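Local coordinates for protein LC-Est1C (Uncultured organism, PDB 3WYD) that hydrolyses carboxylic ester bonds, as the C-terminal esterase domain of a metagenome-derived enzyme of the alpha/beta hydrolase fold, at residues Ala127-Ala141 / Gly148-His161. Residues are numbered along the deposited sequence; the frame is centred on the assembly and turned at random.
Sequences AMNHPDVFAALAPVA and GMANIAHIPQLVVH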
ATOM      1  N   ALA A 127      11.646  -6.022  -8.684  1.00 11.90           N
ATOM      2  CA  ALA A 127      12.303  -6.476  -9.885  1.00 11.12           C
ATOM      3  C   ALA A 127      13.153  -5.351 -10.502  1.00 12.15           C
ATOM      4  O   ALA A 127      14.236  -5.597 -11.014  1.00 13.53           O
ATOM      5  CB  ALA A 127      11.254  -6.991 -10.888  1.00 11.84           C
ATOM      6  N   MET A 128      12.652  -4.119 -10.481  1.00 13.81           N
ATOM      7  CA  MET A 128      13.475  -3.025 -11.060  1.00 12.37           C
ATOM      8  C   MET A 128      14.775  -2.826 -10.311  1.00 16.16           C
ATOM      9  O   MET A 128      15.794  -2.464 -10.900  1.00 16.98           O
ATOM     10  CB  MET A 128      12.709  -1.731 -11.088  1.00 13.77           C
ATOM     11  CG  MET A 128      11.538  -1.757 -12.095  1.00 13.93           C
ATOM     12  SD  MET A 128      10.526  -0.289 -11.995  1.00 16.30           S
ATOM     13  CE  MET A 128       9.386  -0.648 -13.313  1.00 17.31           C
ATOM     14  N   ASN A 129      14.731  -3.052  -9.016  1.00 14.09           N
ATOM     15  CA  ASN A 129      15.963  -2.967  -8.215  1.00 15.96           C
ATOM     16  C   ASN A 129      16.907  -4.166  -8.273  1.00 15.34           C
ATOM     17  O   ASN A 129      18.099  -4.096  -7.904  1.00 16.93           O
ATOM     18  CB  ASN A 129      15.607  -2.650  -6.784  1.00 16.89           C
ATOM     19  CG  ASN A 129      15.217  -1.189  -6.614  1.00 20.17           C
ATOM     20  OD1 ASN A 129      15.665  -0.313  -7.370  1.00 29.61           O
ATOM     21  ND2 ASN A 129      14.375  -0.921  -5.637  1.00 25.47           N
ATOM     22  N   HIS A 130      16.349  -5.273  -8.733  1.00 13.75           N
ATOM     23  CA  HIS A 130      17.067  -6.535  -8.821  1.00 14.33           C
ATOM     24  C   HIS A 130      16.699  -7.167 -10.124  1.00 12.39           C
ATOM     25  O   HIS A 130      16.132  -8.266 -10.167  1.00 12.36           O
ATOM     26  CB  HIS A 130      16.668  -7.467  -7.661  1.00 16.34           C
ATOM     27  CG  HIS A 130      17.042  -6.919  -6.342  1.00 17.76           C
ATOM     28  ND1 HIS A 130      16.203  -6.126  -5.605  1.00 19.90           N
ATOM     29  CD2 HIS A 130      18.235  -6.906  -5.705  1.00 17.57           C
ATOM     30  CE1 HIS A 130      16.839  -5.698  -4.525  1.00 18.59           C
ATOM     31  NE2 HIS A 130      18.065  -6.179  -4.558  1.00 21.39           N
ATOM     32  N   PRO A 131      17.147  -6.556 -11.224  1.00 13.04           N
ATOM     33  CA  PRO A 131      16.683  -6.912 -12.550  1.00 14.31           C
ATOM     34  C   PRO A 131      17.193  -8.256 -13.051  1.00 13.90           C
ATOM     35  O   PRO A 131      16.723  -8.765 -14.075  1.00 14.29           O
ATOM     36  CB  PRO A 131      17.187  -5.747 -13.404  1.00 15.75           C
ATOM     37  CG  PRO A 131      18.374  -5.239 -12.673  1.00 16.45           C
ATOM     38  CD  PRO A 131      17.959  -5.330 -11.247  1.00 15.71           C
ATOM     39  N   ASP A 132      18.226  -8.795 -12.399  1.00 14.04           N
ATOM     40  CA  ASP A 132      18.890  -9.981 -12.909  1.00 15.14           C
ATOM     41  C   ASP A 132      18.426 -11.280 -12.253  1.00 15.70           C
ATOM     42  O   ASP A 132      18.896 -12.358 -12.584  1.00 16.21           O
ATOM     43  CB  ASP A 132      20.412  -9.797 -12.745  1.00 15.41           C
ATOM     44  CG  ASP A 132      20.901  -8.535 -13.450  1.00 18.73           C
ATOM     45  OD1 ASP A 132      20.356  -8.275 -14.546  1.00 24.66           O
ATOM     46  OD2 ASP A 132      21.764  -7.810 -12.893  1.00 27.41           O
ATOM     47  N   VAL A 133      17.460 -11.182 -11.339  1.00 13.23           N
ATOM     48  CA  VAL A 133      17.063 -12.343 -10.531  1.00 14.27           C
ATOM     49  C   VAL A 133      15.873 -13.101 -11.111  1.00 14.47           C
ATOM     50  O   VAL A 133      15.881 -14.335 -11.174  1.00 14.21           O
ATOM     51  CB  VAL A 133      16.659 -11.903  -9.115  1.00 13.73           C
ATOM     52  CG1 VAL A 133      16.039 -13.108  -8.341  1.00 16.65           C
ATOM     53  CG2 VAL A 133      17.871 -11.366  -8.325  1.00 18.76           C
ATOM     54  N   PHE A 134      14.864 -12.364 -11.571  1.00 13.29           N
ATOM     55  CA  PHE A 134      13.561 -12.967 -11.827  1.00 12.63           C
ATOM     56  C   PHE A 134      13.370 -13.383 -13.258  1.00 11.83           C
ATOM     57  O   PHE A 134      13.782 -12.679 -14.196  1.00 14.02           O
ATOM     58  CB  PHE A 134      12.441 -12.006 -11.416  1.00 10.90           C
ATOM     59  CG  PHE A 134      12.457 -11.694  -9.962  1.00 12.11           C
ATOM     60  CD1 PHE A 134      11.986 -12.619  -9.034  1.00 11.46           C
ATOM     61  CD2 PHE A 134      12.987 -10.496  -9.498  1.00 12.87           C
ATOM     62  CE1 PHE A 134      12.102 -12.339  -7.669  1.00 13.33           C
ATOM     63  CE2 PHE A 134      13.169 -10.249  -8.142  1.00 13.75           C
ATOM     64  CZ  PHE A 134      12.688 -11.159  -7.218  1.00 14.05           C
ATOM     65  N   ALA A 135      12.791 -14.553 -13.441  1.00 12.15           N
ATOM     66  CA  ALA A 135      12.584 -15.093 -14.789  1.00 11.70           C
ATOM     67  C   ALA A 135      11.389 -14.447 -15.478  1.00 11.79           C
ATOM     68  O   ALA A 135      11.403 -14.203 -16.699  1.00 14.98           O
ATOM     69  CB  ALA A 135      12.421 -16.613 -14.728  1.00 13.98           C
ATOM     70  N   ALA A 136      10.342 -14.178 -14.713  1.00 10.98           N
ATOM     71  CA  ALA A 136       9.139 -13.547 -15.245  1.00 10.04           C
ATOM     72  C   ALA A 136       8.347 -12.988 -14.065  1.00  9.98           C
ATOM     73  O   ALA A 136       8.580 -13.364 -12.888  1.00 11.88           O
ATOM     74  CB  ALA A 136       8.308 -14.586 -15.976  1.00 12.07           C
ATOM     75  N   LEU A 137       7.460 -12.039 -14.368  1.00  9.51           N
ATOM     76  CA  LEU A 137       6.723 -11.318 -13.326  1.00  9.54           C
ATOM     77  C   LEU A 137       5.242 -11.302 -13.634  1.00  9.91           C
ATOM     78  O   LEU A 137       4.852 -11.296 -14.807  1.00  9.62           O
ATOM     79  CB  LEU A 137       7.172  -9.852 -13.241  1.00  8.55           C
ATOM     80  CG  LEU A 137       8.673  -9.632 -13.065  1.00  9.38           C
ATOM     81  CD1 LEU A 137       8.963  -8.141 -13.312  1.00 12.66           C
ATOM     82  CD2 LEU A 137       9.134 -10.035 -11.687  1.00 11.81           C
ATOM     83  N   ALA A 138       4.386 -11.204 -12.609  1.00 10.28           N
ATOM     84  CA  ALA A 138       2.939 -11.045 -12.834  1.00  9.95           C
ATOM     85  C   ALA A 138       2.340 -10.103 -11.777  1.00 10.51           C
ATOM     86  O   ALA A 138       1.734 -10.549 -10.781  1.00 11.04           O
ATOM     87  CB  ALA A 138       2.241 -12.422 -12.827  1.00 10.65           C
ATOM     88  N   PRO A 139       2.468  -8.790 -11.994  1.00  9.17           N
ATOM     89  CA  PRO A 139       1.770  -7.851 -11.092  1.00  8.36           C
ATOM     90  C   PRO A 139       0.272  -7.750 -11.356  1.00 11.05           C
ATOM     91  O   PRO A 139      -0.175  -7.580 -12.529  1.00 11.58           O
ATOM     92  CB  PRO A 139       2.465  -6.509 -11.369  1.00  9.88           C
ATOM     93  CG  PRO A 139       2.970  -6.666 -12.789  1.00 13.97           C
ATOM     94  CD  PRO A 139       3.283  -8.113 -13.014  1.00 12.14           C
ATOM     95  N   VAL A 140      -0.499  -7.813 -10.272  1.00  9.32           N
ATOM     96  CA  VAL A 140      -1.966  -7.799 -10.357  1.00 10.05           C
ATOM     97  C   VAL A 140      -2.522  -6.585  -9.593  1.00 10.10           C
ATOM     98  O   VAL A 140      -2.261  -6.442  -8.394  1.00 11.06           O
ATOM     99  CB  VAL A 140      -2.537  -9.107  -9.756  1.00  9.81           C
ATOM    100  CG1 VAL A 140      -4.067  -9.101  -9.844  1.00 10.87           C
ATOM    101  CG2 VAL A 140      -1.959 -10.330 -10.540  1.00 12.92           C
ATOM    102  N   ALA A 141      -3.254  -5.720 -10.299  1.00 10.01           N
ATOM    103  CA  ALA A 141      -3.889  -4.528  -9.714  1.00 11.06           C
ATOM    104  C   ALA A 141      -2.865  -3.656  -8.999  1.00 10.97           C
ATOM    105  O   ALA A 141      -3.112  -3.087  -7.933  1.00 12.79           O
ATOM    106  CB  ALA A 141      -5.100  -4.923  -8.799  1.00 12.77           C
ATOM    107  N   GLY A 148      10.983   3.081 -15.174  1.00 18.48           N
ATOM    108  CA  GLY A 148      11.830   1.948 -14.829  1.00 19.38           C
ATOM    109  C   GLY A 148      11.603   0.703 -15.675  1.00 17.23           C
ATOM    110  O   GLY A 148      12.237  -0.323 -15.467  1.00 16.76           O
ATOM    111  N   MET A 149      10.649   0.758 -16.590  1.00 17.35           N
ATOM    112  CA  MET A 149      10.332  -0.429 -17.377  1.00 15.79           C
ATOM    113  C   MET A 149      11.494  -0.824 -18.313  1.00 15.31           C
ATOM    114  O   MET A 149      11.684  -2.020 -18.626  1.00 13.88           O
ATOM    115  CB  MET A 149       9.012  -0.224 -18.128  1.00 14.18           C
ATOM    116  CG  MET A 149       7.782  -0.075 -17.143  1.00 14.94           C
ATOM    117  SD  MET A 149       7.411  -1.527 -16.203  1.00 18.36           S
ATOM    118  CE  MET A 149       6.799  -2.583 -17.501  1.00 16.63           C
ATOM    119  N   ALA A 150      12.334   0.131 -18.744  1.00 15.62           N
ATOM    120  CA  ALA A 150      13.449  -0.251 -19.590  1.00 15.16           C
ATOM    121  C   ALA A 150      14.448  -1.230 -18.904  1.00 14.25           C
ATOM    122  O   ALA A 150      14.988  -2.151 -19.538  1.00 17.50           O
ATOM    123  CB  ALA A 150      14.204   1.038 -20.037  1.00 18.78           C
ATOM    124  N   ASN A 151      14.541  -1.062 -17.574  1.00 16.43           N
ATOM    125  CA  ASN A 151      15.409  -1.845 -16.677  1.00 17.48           C
ATOM    126  C   ASN A 151      15.061  -3.328 -16.698  1.00 16.92           C
ATOM    127  O   ASN A 151      15.932  -4.171 -16.456  1.00 17.15           O
ATOM    128  CB  ASN A 151      15.244  -1.388 -15.185  1.00 18.29           C
ATOM    129  CG  ASN A 151      15.934  -0.073 -14.884  1.00 30.32           C
ATOM    130  OD1 ASN A 151      16.400   0.614 -15.788  1.00 43.02           O
ATOM    131  ND2 ASN A 151      15.991   0.290 -13.597  1.00 35.69           N
ATOM    132  N   ILE A 152      13.790  -3.617 -16.969  1.00 13.03           N
ATOM    133  CA  ILE A 152      13.246  -4.984 -16.856  1.00 11.89           C
ATOM    134  C   ILE A 152      12.630  -5.437 -18.185  1.00 11.31           C
ATOM    135  O   ILE A 152      11.826  -6.369 -18.227  1.00 13.09           O
ATOM    136  CB  ILE A 152      12.200  -5.113 -15.685  1.00 11.94           C
ATOM    137  CG1 ILE A 152      11.061  -4.103 -15.855  1.00 11.23           C
ATOM    138  CG2 ILE A 152      12.904  -4.898 -14.359  1.00 14.89           C
ATOM    139  CD1 ILE A 152       9.901  -4.331 -14.829  1.00 13.25           C
ATOM    140  N   ALA A 153      13.032  -4.800 -19.286  1.00 11.26           N
ATOM    141  CA  ALA A 153      12.485  -5.165 -20.596  1.00 11.70           C
ATOM    142  C   ALA A 153      12.826  -6.578 -21.040  1.00 11.61           C
ATOM    143  O   ALA A 153      12.149  -7.127 -21.897  1.00 13.30           O
ATOM    144  CB  ALA A 153      12.924  -4.144 -21.654  1.00 12.46           C
ATOM    145  N   HIS A 154      13.894  -7.157 -20.471  1.00 12.24           N
ATOM    146  CA  HIS A 154      14.219  -8.537 -20.747  1.00 13.47           C
ATOM    147  C   HIS A 154      13.425  -9.551 -19.933  1.00 12.97           C
ATOM    148  O   HIS A 154      13.608 -10.749 -20.110  1.00 15.83           O
ATOM    149  CB  HIS A 154      15.707  -8.738 -20.438  1.00 13.89           C
ATOM    150  CG  HIS A 154      16.055  -8.477 -19.008  1.00 13.73           C
ATOM    151  ND1 HIS A 154      16.040  -7.214 -18.459  1.00 14.92           N
ATOM    152  CD2 HIS A 154      16.379  -9.326 -18.001  1.00 16.43           C
ATOM    153  CE1 HIS A 154      16.352  -7.291 -17.175  1.00 14.59           C
ATOM    154  NE2 HIS A 154      16.567  -8.564 -16.876  1.00 13.98           N
ATOM    155  N   ILE A 155      12.568  -9.072 -19.026  1.00 12.00           N
ATOM    156  CA  ILE A 155      11.772  -9.973 -18.175  1.00 11.14           C
ATOM    157  C   ILE A 155      10.332 -10.031 -18.685  1.00 12.81           C
ATOM    158  O   ILE A 155       9.641  -9.010 -18.674  1.00 15.09           O
ATOM    159  CB  ILE A 155      11.760  -9.483 -16.716  1.00 11.37           C
ATOM    160  CG1 ILE A 155      13.221  -9.287 -16.229  1.00 11.02           C
ATOM    161  CG2 ILE A 155      11.007 -10.492 -15.819  1.00 12.69           C
ATOM    162  CD1 ILE A 155      13.283  -8.729 -14.819  1.00 11.75           C
ATOM    163  N   PRO A 156       9.882 -11.206 -19.137  1.00 12.06           N
ATOM    164  CA  PRO A 156       8.489 -11.289 -19.648  1.00 11.08           C
ATOM    165  C   PRO A 156       7.487 -11.065 -18.506  1.00 12.01           C
ATOM    166  O   PRO A 156       7.643 -11.631 -17.403  1.00 11.94           O
ATOM    167  CB  PRO A 156       8.379 -12.722 -20.183  1.00 13.99           C
ATOM    168  CG  PRO A 156       9.794 -13.134 -20.448  1.00 19.17           C
ATOM    169  CD  PRO A 156      10.649 -12.427 -19.367  1.00 12.95           C
ATOM    170  N   GLN A 157       6.460 -10.272 -18.790  1.00 10.71           N
ATOM    171  CA  GLN A 157       5.558  -9.827 -17.758  1.00 10.28           C
ATOM    172  C   GLN A 157       4.126 -10.132 -18.170  1.00 10.53           C
ATOM    173  O   GLN A 157       3.719  -9.850 -19.309  1.00 12.19           O
ATOM    174  CB  GLN A 157       5.722  -8.327 -17.568  1.00 11.91           C
ATOM    175  CG  GLN A 157       7.083  -8.018 -16.894  1.00 13.62           C
ATOM    176  CD  GLN A 157       7.495  -6.563 -17.023  1.00 12.28           C
ATOM    177  OE1 GLN A 157       6.753  -5.664 -16.650  1.00 14.13           O
ATOM    178  NE2 GLN A 157       8.629  -6.325 -17.690  1.00 13.41           N
ATOM    179  N   LEU A 158       3.344 -10.680 -17.245  1.00  9.90           N
ATOM    180  CA  LEU A 158       1.903 -10.763 -17.340  1.00 10.75           C
ATOM    181  C   LEU A 158       1.282  -9.765 -16.385  1.00 10.35           C
ATOM    182  O   LEU A 158       1.574  -9.811 -15.183  1.00 12.83           O
ATOM    183  CB  LEU A 158       1.470 -12.179 -16.915  1.00 12.99           C
ATOM    184  CG  LEU A 158      -0.060 -12.339 -16.854  1.00 13.48           C
ATOM    185  CD1 LEU A 158      -0.607 -12.424 -18.289  1.00 15.94           C
ATOM    186  CD2 LEU A 158      -0.457 -13.592 -16.122  1.00 13.51           C
ATOM    187  N   VAL A 159       0.519  -8.826 -16.918  1.00 10.75           N
ATOM    188  CA  VAL A 159      -0.052  -7.755 -16.125  1.00  9.75           C
ATOM    189  C   VAL A 159      -1.563  -7.952 -16.092  1.00 10.92           C
ATOM    190  O   VAL A 159      -2.154  -8.170 -17.117  1.00 11.15           O
ATOM    191  CB  VAL A 159       0.255  -6.389 -16.736  1.00 10.99           C
ATOM    192  CG1 VAL A 159      -0.363  -5.253 -15.888  1.00 11.84           C
ATOM    193  CG2 VAL A 159       1.791  -6.185 -16.830  1.00 10.26           C
ATOM    194  N   VAL A 160      -2.162  -7.885 -14.896  1.00 10.92           N
ATOM    195  CA  VAL A 160      -3.630  -8.060 -14.746  1.00 10.38           C
ATOM    196  C   VAL A 160      -4.208  -6.861 -14.040  1.00  9.58           C
ATOM    197  O   VAL A 160      -3.624  -6.378 -13.052  1.00 10.65           O
ATOM    198  CB  VAL A 160      -3.936  -9.302 -13.935  1.00 10.86           C
ATOM    199  CG1 VAL A 160      -5.439  -9.434 -13.693  1.00 12.28           C
ATOM    200  CG2 VAL A 160      -3.393 -10.545 -14.608  1.00 12.76           C
ATOM    201  N   HIS A 161      -5.285  -6.275 -14.581  1.00  9.17           N
ATOM    202  CA  HIS A 161      -5.933  -5.178 -13.856  1.00 10.02           C
ATOM    203  C   HIS A 161      -7.379  -5.139 -14.250  1.00 13.12           C
ATOM    204  O   HIS A 161      -7.704  -5.367 -15.416  1.00 11.72           O
ATOM    205  CB  HIS A 161      -5.286  -3.807 -14.207  1.00 11.74           C
ATOM    206  CG  HIS A 161      -5.270  -2.815 -13.082  1.00 10.13           C
ATOM    207  ND1 HIS A 161      -4.090  -2.351 -12.540  1.00  9.70           N
ATOM    208  CD2 HIS A 161      -6.269  -2.232 -12.375  1.00 12.47           C
ATOM    209  CE1 HIS A 161      -4.358  -1.463 -11.593  1.00  9.92           C
ATOM    210  NE2 HIS A 161      -5.675  -1.418 -11.431  1.00 12.20           N
TER
HETATM  211  O   HOH W   1      13.974 -13.071 -17.747  1.00 25.19           O
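With chi1 at 61°, CG of His-154 lies between its own backbone N and carbonyl carbon, and this turn carries NE2 to the carbonyl of Pro-131. NE2 donates to Pro-131 O over 2.8 Å; the oxygen lies near the ring plane, though the donor stands 33° off the carbonyl plane. Ile-155 CG1 lies over one face of that imidazole, shifted toward its rim, and CD1 of the same isoleucine approaches Pro-131 O at 3.5 Å. An alanine in place of His-154 would probably leave Pro-131 O without this donor and uncover the flank of Ile-155. Beside it, the Leu-137 and Ile-155 side chains cross at an angle, Leu-137 CG to Ile-155 CG2 at 3.7 Å. The extended Met-128 chain crosses Ile-152 at a slant and brings CE against the Gly-148 backbone and 3.6 Å from Met-149 SD. Farther along, strands 136-140 and 157-161 run parallel, their axes 7° apart. Leu-137 O accepts from Leu-158 N (2.9 Å) and Leu-137 N donates to Pro-156 O, whereas Pro-139, having no N-H, only accepts, Pro-139 O from Val-160 N (3.1 Å). At the far end Ala-141 CA lies over one face of His-161, a CH-pi contact, while both ring nitrogens are engaged by Ser-173 and Val-168. Covered on the Val-159 face by helices 118-129 and 171-181, these strands follow strand 110-116, whose end probably carries the nucleophile elbow, in the mainly parallel sheet of the alpha/beta hydrolase fold.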